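Local coordinates for protein transferrin (Manduca sexta, PDB 6WB6) that carries ferric iron as an insect transferrin, binding a single Fe(3+) ion per molecule together with a carbonate anion, at residues A348-N360 against V397-D409. Numbering follows the deposited sequence.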
loop_
_atom_site.group_PDB
_atom_site.type_symbol
_atom_site.label_atom_id
_atom_site.label_comp_id
_atom_site.label_asym_id
_atom_site.label_seq_id
_atom_site.Cartn_x
_atom_site.Cartn_y
_atom_site.Cartn_z
ATOM N N ALA A 348 16.564 -13.538 -14.042
ATOM C CA ALA A 348 15.565 -14.245 -14.826
ATOM C C ALA A 348 15.260 -15.612 -14.214
ATOM O O ALA A 348 16.151 -16.264 -13.655
ATOM C CB ALA A 348 16.053 -14.415 -16.259
ATOM N N PRO A 349 14.001 -16.068 -14.275
ATOM C CA PRO A 349 12.856 -15.301 -14.786
ATOM C C PRO A 349 12.311 -14.337 -13.728
ATOM O O PRO A 349 11.995 -14.798 -12.635
ATOM C CB PRO A 349 11.833 -16.386 -15.113
ATOM C CG PRO A 349 12.115 -17.469 -14.095
ATOM C CD PRO A 349 13.592 -17.383 -13.756
ATOM N N GLU A 350 12.198 -13.041 -14.025
ATOM C CA GLU A 350 11.615 -12.125 -13.053
ATOM C C GLU A 350 10.188 -12.568 -12.715
ATOM O O GLU A 350 9.382 -12.871 -13.601
ATOM C CB GLU A 350 11.644 -10.694 -13.598
ATOM C CG GLU A 350 13.050 -10.197 -14.052
ATOM C CD GLU A 350 14.034 -9.933 -12.905
ATOM O OE1 GLU A 350 15.231 -9.755 -13.190
ATOM O OE2 GLU A 350 13.620 -9.893 -11.729
ATOM N N LEU A 351 9.873 -12.631 -11.429
ATOM C CA LEU A 351 8.576 -13.168 -11.043
ATOM C C LEU A 351 7.482 -12.173 -11.384
ATOM O O LEU A 351 7.642 -10.965 -11.211
ATOM C CB LEU A 351 8.528 -13.501 -9.552
ATOM C CG LEU A 351 7.196 -14.104 -9.103
ATOM C CD1 LEU A 351 6.925 -15.450 -9.793
ATOM C CD2 LEU A 351 7.148 -14.254 -7.613
ATOM N N VAL A 352 6.358 -12.688 -11.864
ATOM C CA VAL A 352 5.224 -11.867 -12.268
ATOM C C VAL A 352 3.997 -12.408 -11.567
ATOM O O VAL A 352 3.805 -13.622 -11.487
ATOM C CB VAL A 352 5.029 -11.878 -13.798
ATOM C CG1 VAL A 352 3.722 -11.175 -14.196
ATOM C CG2 VAL A 352 6.224 -11.242 -14.482
ATOM N N VAL A 353 3.186 -11.512 -11.031
ATOM C CA VAL A 353 1.894 -11.857 -10.473
ATOM C C VAL A 353 0.827 -11.318 -11.428
ATOM O O VAL A 353 0.807 -10.118 -11.755
ATOM C CB VAL A 353 1.742 -11.316 -9.046
ATOM C CG1 VAL A 353 1.831 -9.799 -9.005
ATOM C CG2 VAL A 353 0.442 -11.790 -8.425
ATOM N N ARG A 354 -0.027 -12.212 -11.909
ATOM C CA ARG A 354 -1.016 -11.888 -12.938
ATOM C C ARG A 354 -2.363 -11.743 -12.253
ATOM O O ARG A 354 -2.902 -12.720 -11.722
ATOM C CB ARG A 354 -1.082 -12.962 -14.020
ATOM C CG ARG A 354 0.239 -13.274 -14.682
ATOM C CD ARG A 354 0.161 -14.560 -15.458
ATOM N NE ARG A 354 0.008 -15.693 -14.534
ATOM C CZ ARG A 354 -0.237 -16.945 -14.906
ATOM N NH1 ARG A 354 -0.378 -17.248 -16.194
ATOM N NH2 ARG A 354 -0.376 -17.894 -13.981
ATOM N N LEU A 355 -2.872 -10.520 -12.209
ATOM C CA LEU A 355 -4.195 -10.261 -11.664
ATOM C C LEU A 355 -5.203 -10.364 -12.795
ATOM O O LEU A 355 -5.004 -9.767 -13.856
ATOM C CB LEU A 355 -4.287 -8.877 -11.035
ATOM C CG LEU A 355 -5.718 -8.451 -10.674
ATOM C CD1 LEU A 355 -6.324 -9.343 -9.626
ATOM C CD2 LEU A 355 -5.767 -6.979 -10.247
ATOM N N CYS A 356 -6.277 -11.099 -12.565
ATOM C CA CYS A 356 -7.318 -11.229 -13.571
ATOM C C CYS A 356 -8.342 -10.124 -13.353
ATOM O O CYS A 356 -8.797 -9.906 -12.225
ATOM C CB CYS A 356 -7.984 -12.597 -13.503
ATOM S SG CYS A 356 -9.086 -12.857 -14.948
ATOM N N VAL A 357 -8.650 -9.393 -14.422
ATOM C CA VAL A 357 -9.623 -8.312 -14.404
ATOM C C VAL A 357 -10.744 -8.652 -15.379
ATOM O O VAL A 357 -10.570 -9.435 -16.313
ATOM C CB VAL A 357 -8.975 -6.970 -14.778
ATOM C CG1 VAL A 357 -7.812 -6.664 -13.846
ATOM C CG2 VAL A 357 -8.489 -7.018 -16.203
ATOM N N THR A 358 -11.902 -8.029 -15.165
ATOM C CA THR A 358 -13.105 -8.370 -15.915
ATOM C C THR A 358 -13.617 -7.246 -16.804
ATOM O O THR A 358 -14.756 -7.331 -17.265
ATOM C CB THR A 358 -14.238 -8.774 -14.975
ATOM O OG1 THR A 358 -14.489 -7.718 -14.046
ATOM C CG2 THR A 358 -13.893 -10.039 -14.209
ATOM N N SER A 359 -12.827 -6.211 -17.072
ATOM C CA SER A 359 -13.295 -5.163 -17.967
ATOM C C SER A 359 -12.102 -4.412 -18.525
ATOM O O SER A 359 -10.994 -4.475 -17.976
ATOM C CB SER A 359 -14.247 -4.208 -17.252
ATOM O OG SER A 359 -13.551 -3.357 -16.373
ATOM N N ASN A 360 -12.359 -3.694 -19.638
ATOM C CA ASN A 360 -11.327 -2.888 -20.277
ATOM C C ASN A 360 -10.855 -1.764 -19.358
ATOM O O ASN A 360 -9.664 -1.434 -19.332
ATOM C CB ASN A 360 -11.827 -2.281 -21.599
ATOM C CG ASN A 360 -12.079 -3.317 -22.669
ATOM O OD1 ASN A 360 -11.547 -4.416 -22.621
ATOM N ND2 ASN A 360 -12.892 -2.957 -23.655
ATOM N N VAL A 397 -7.774 -18.434 -12.924
ATOM C CA VAL A 397 -6.855 -18.683 -11.813
ATOM C C VAL A 397 -6.647 -20.193 -11.647
ATOM O O VAL A 397 -5.519 -20.677 -11.529
ATOM C CB VAL A 397 -7.364 -18.015 -10.523
ATOM C CG1 VAL A 397 -6.401 -18.263 -9.325
ATOM C CG2 VAL A 397 -7.502 -16.484 -10.723
ATOM N N GLN A 398 -7.727 -20.965 -11.687
ATOM C CA GLN A 398 -7.583 -22.417 -11.605
ATOM C C GLN A 398 -6.651 -22.963 -12.683
ATOM O O GLN A 398 -5.745 -23.752 -12.389
ATOM C CB GLN A 398 -8.938 -23.081 -11.732
ATOM C CG GLN A 398 -8.870 -24.557 -11.553
ATOM C CD GLN A 398 -10.174 -25.203 -11.821
ATOM O OE1 GLN A 398 -10.764 -25.819 -10.930
ATOM N NE2 GLN A 398 -10.655 -25.074 -13.061
ATOM N N ASP A 399 -6.895 -22.582 -13.944
ATOM C CA ASP A 399 -6.135 -23.030 -15.103
ATOM C C ASP A 399 -4.719 -22.524 -15.079
ATOM O O ASP A 399 -3.926 -22.917 -15.936
ATOM C CB ASP A 399 -6.770 -22.524 -16.406
ATOM C CG ASP A 399 -8.051 -23.233 -16.752
ATOM O OD1 ASP A 399 -8.177 -24.429 -16.408
ATOM O OD2 ASP A 399 -8.927 -22.579 -17.371
ATOM N N ASN A 400 -4.404 -21.635 -14.148
ATOM C CA ASN A 400 -3.139 -20.902 -14.142
ATOM C C ASN A 400 -2.998 -19.964 -15.343
ATOM O O ASN A 400 -1.890 -19.662 -15.788
ATOM C CB ASN A 400 -1.948 -21.846 -14.092
ATOM C CG ASN A 400 -0.699 -21.154 -13.625
ATOM O OD1 ASN A 400 -0.759 -20.246 -12.790
ATOM N ND2 ASN A 400 0.438 -21.552 -14.180
ATOM N N GLY A 401 -4.112 -19.504 -15.901
ATOM C CA GLY A 401 -4.037 -18.349 -16.770
ATOM C C GLY A 401 -3.831 -17.063 -16.003
ATOM O O GLY A 401 -3.407 -16.065 -16.583
ATOM N N SER A 402 -4.126 -17.081 -14.710
ATOM C CA SER A 402 -3.936 -15.959 -13.811
ATOM C C SER A 402 -3.456 -16.507 -12.481
ATOM O O SER A 402 -3.562 -17.703 -12.204
ATOM C CB SER A 402 -5.227 -15.162 -13.598
ATOM O OG SER A 402 -5.915 -14.958 -14.817
ATOM N N ASP A 403 -2.945 -15.609 -11.647
ATOM C CA ASP A 403 -2.545 -15.954 -10.296
ATOM C C ASP A 403 -3.540 -15.484 -9.249
ATOM O O ASP A 403 -3.556 -16.035 -8.145
ATOM C CB ASP A 403 -1.168 -15.358 -10.000
ATOM C CG ASP A 403 -0.124 -15.810 -11.007
ATOM O OD1 ASP A 403 0.022 -17.047 -11.188
ATOM O OD2 ASP A 403 0.519 -14.936 -11.638
ATOM N N LEU A 404 -4.357 -14.473 -9.541
ATOM C CA LEU A 404 -5.401 -14.130 -8.587
ATOM C C LEU A 404 -6.518 -13.375 -9.278
ATOM O O LEU A 404 -6.345 -12.785 -10.343
ATOM C CB LEU A 404 -4.869 -13.294 -7.405
ATOM C CG LEU A 404 -4.345 -11.887 -7.702
ATOM C CD1 LEU A 404 -3.976 -11.138 -6.398
ATOM C CD2 LEU A 404 -3.160 -11.919 -8.623
ATOM N N ALA A 405 -7.651 -13.359 -8.595
ATOM C CA ALA A 405 -8.861 -12.743 -9.074
ATOM C C ALA A 405 -9.695 -12.474 -7.847
ATOM O O ALA A 405 -9.532 -13.137 -6.817
ATOM C CB ALA A 405 -9.592 -13.642 -10.075
ATOM N N SER A 406 -10.565 -11.483 -7.960
ATOM C CA SER A 406 -11.420 -11.069 -6.866
ATOM C C SER A 406 -12.801 -11.681 -7.023
ATOM O O SER A 406 -13.230 -12.044 -8.115
ATOM C CB SER A 406 -11.550 -9.540 -6.792
ATOM O OG SER A 406 -12.086 -9.011 -7.990
ATOM N N VAL A 407 -13.501 -11.736 -5.906
ATOM C CA VAL A 407 -14.845 -12.267 -5.815
ATOM C C VAL A 407 -15.494 -11.564 -4.631
ATOM O O VAL A 407 -14.818 -11.198 -3.662
ATOM C CB VAL A 407 -14.776 -13.815 -5.715
ATOM C CG1 VAL A 407 -13.777 -14.232 -4.639
ATOM C CG2 VAL A 407 -16.124 -14.432 -5.481
ATOM N N ASP A 408 -16.772 -11.258 -4.749
ATOM C CA ASP A 408 -17.405 -10.398 -3.763
ATOM C C ASP A 408 -18.367 -11.203 -2.900
ATOM O O ASP A 408 -18.830 -12.285 -3.272
ATOM C CB ASP A 408 -18.148 -9.223 -4.427
ATOM C CG ASP A 408 -17.206 -8.223 -5.121
ATOM O OD1 ASP A 408 -16.102 -7.967 -4.597
ATOM O OD2 ASP A 408 -17.573 -7.679 -6.196
ATOM N N ASP A 409 -18.622 -10.666 -1.709
ATOM C CA ASP A 409 -19.721 -11.107 -0.859
ATOM C C ASP A 409 -19.619 -12.625 -0.708
ATOM O O ASP A 409 -18.522 -13.139 -0.449
ATOM C CB ASP A 409 -21.028 -10.584 -1.455
ATOM C CG ASP A 409 -21.065 -9.051 -1.571
ATOM O OD1 ASP A 409 -20.755 -8.357 -0.576
ATOM O OD2 ASP A 409 -21.415 -8.538 -2.659
HETATM O O HOH W 1 3.056 -15.793 -12.551
HETATM O O HOH W 2 -10.899 -10.181 -10.728
#
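Arg354 lays its guanidinium against the turn 400-402, one face covered by the Gly401-Ser402 peptide, in the second transferrin-like half. In this periplasmic-binding-protein type fold, a single beta bridge, Leu355 with Leu404, links strand 352-357 to the chain leading into strand 405-407. A Schellman motif ends helix 390-399 at Asn400, whose carbonyl O takes both NH1 and NH2 of Arg354, each at 2.9 Å and from the same face. Side-on, NE reaches Asp403 OD2 and NH2 reaches OD1, both nearly straight, although the guanidinium and carboxylate planes lie 50° apart. Asp403 CG, anti to its carbonyl carbon (chi1 -56°), lets OD2 also accept Arg354 N on its anti lone pair; a short acidic side chain suits a place where one carboxylate takes both a backbone and a side-chain donor. An alanine in place of Arg354 would probably leave the Asp403 carboxylate without its charged mate and the Asn400 carbonyl without the two guanidinium donors. Val353 CG2 meets Leu404 CD2 at 3.6 Å and Leu355 CD1 meets Leu404 CG at 3.8 Å, branched apolar side chains suiting this buried side. Compact Cys356, disulfide-bonded to Cys393, rests its CB 3.9 Å from Ala405 CB, while its backbone N donates to Leu404 O at 2.8 Å.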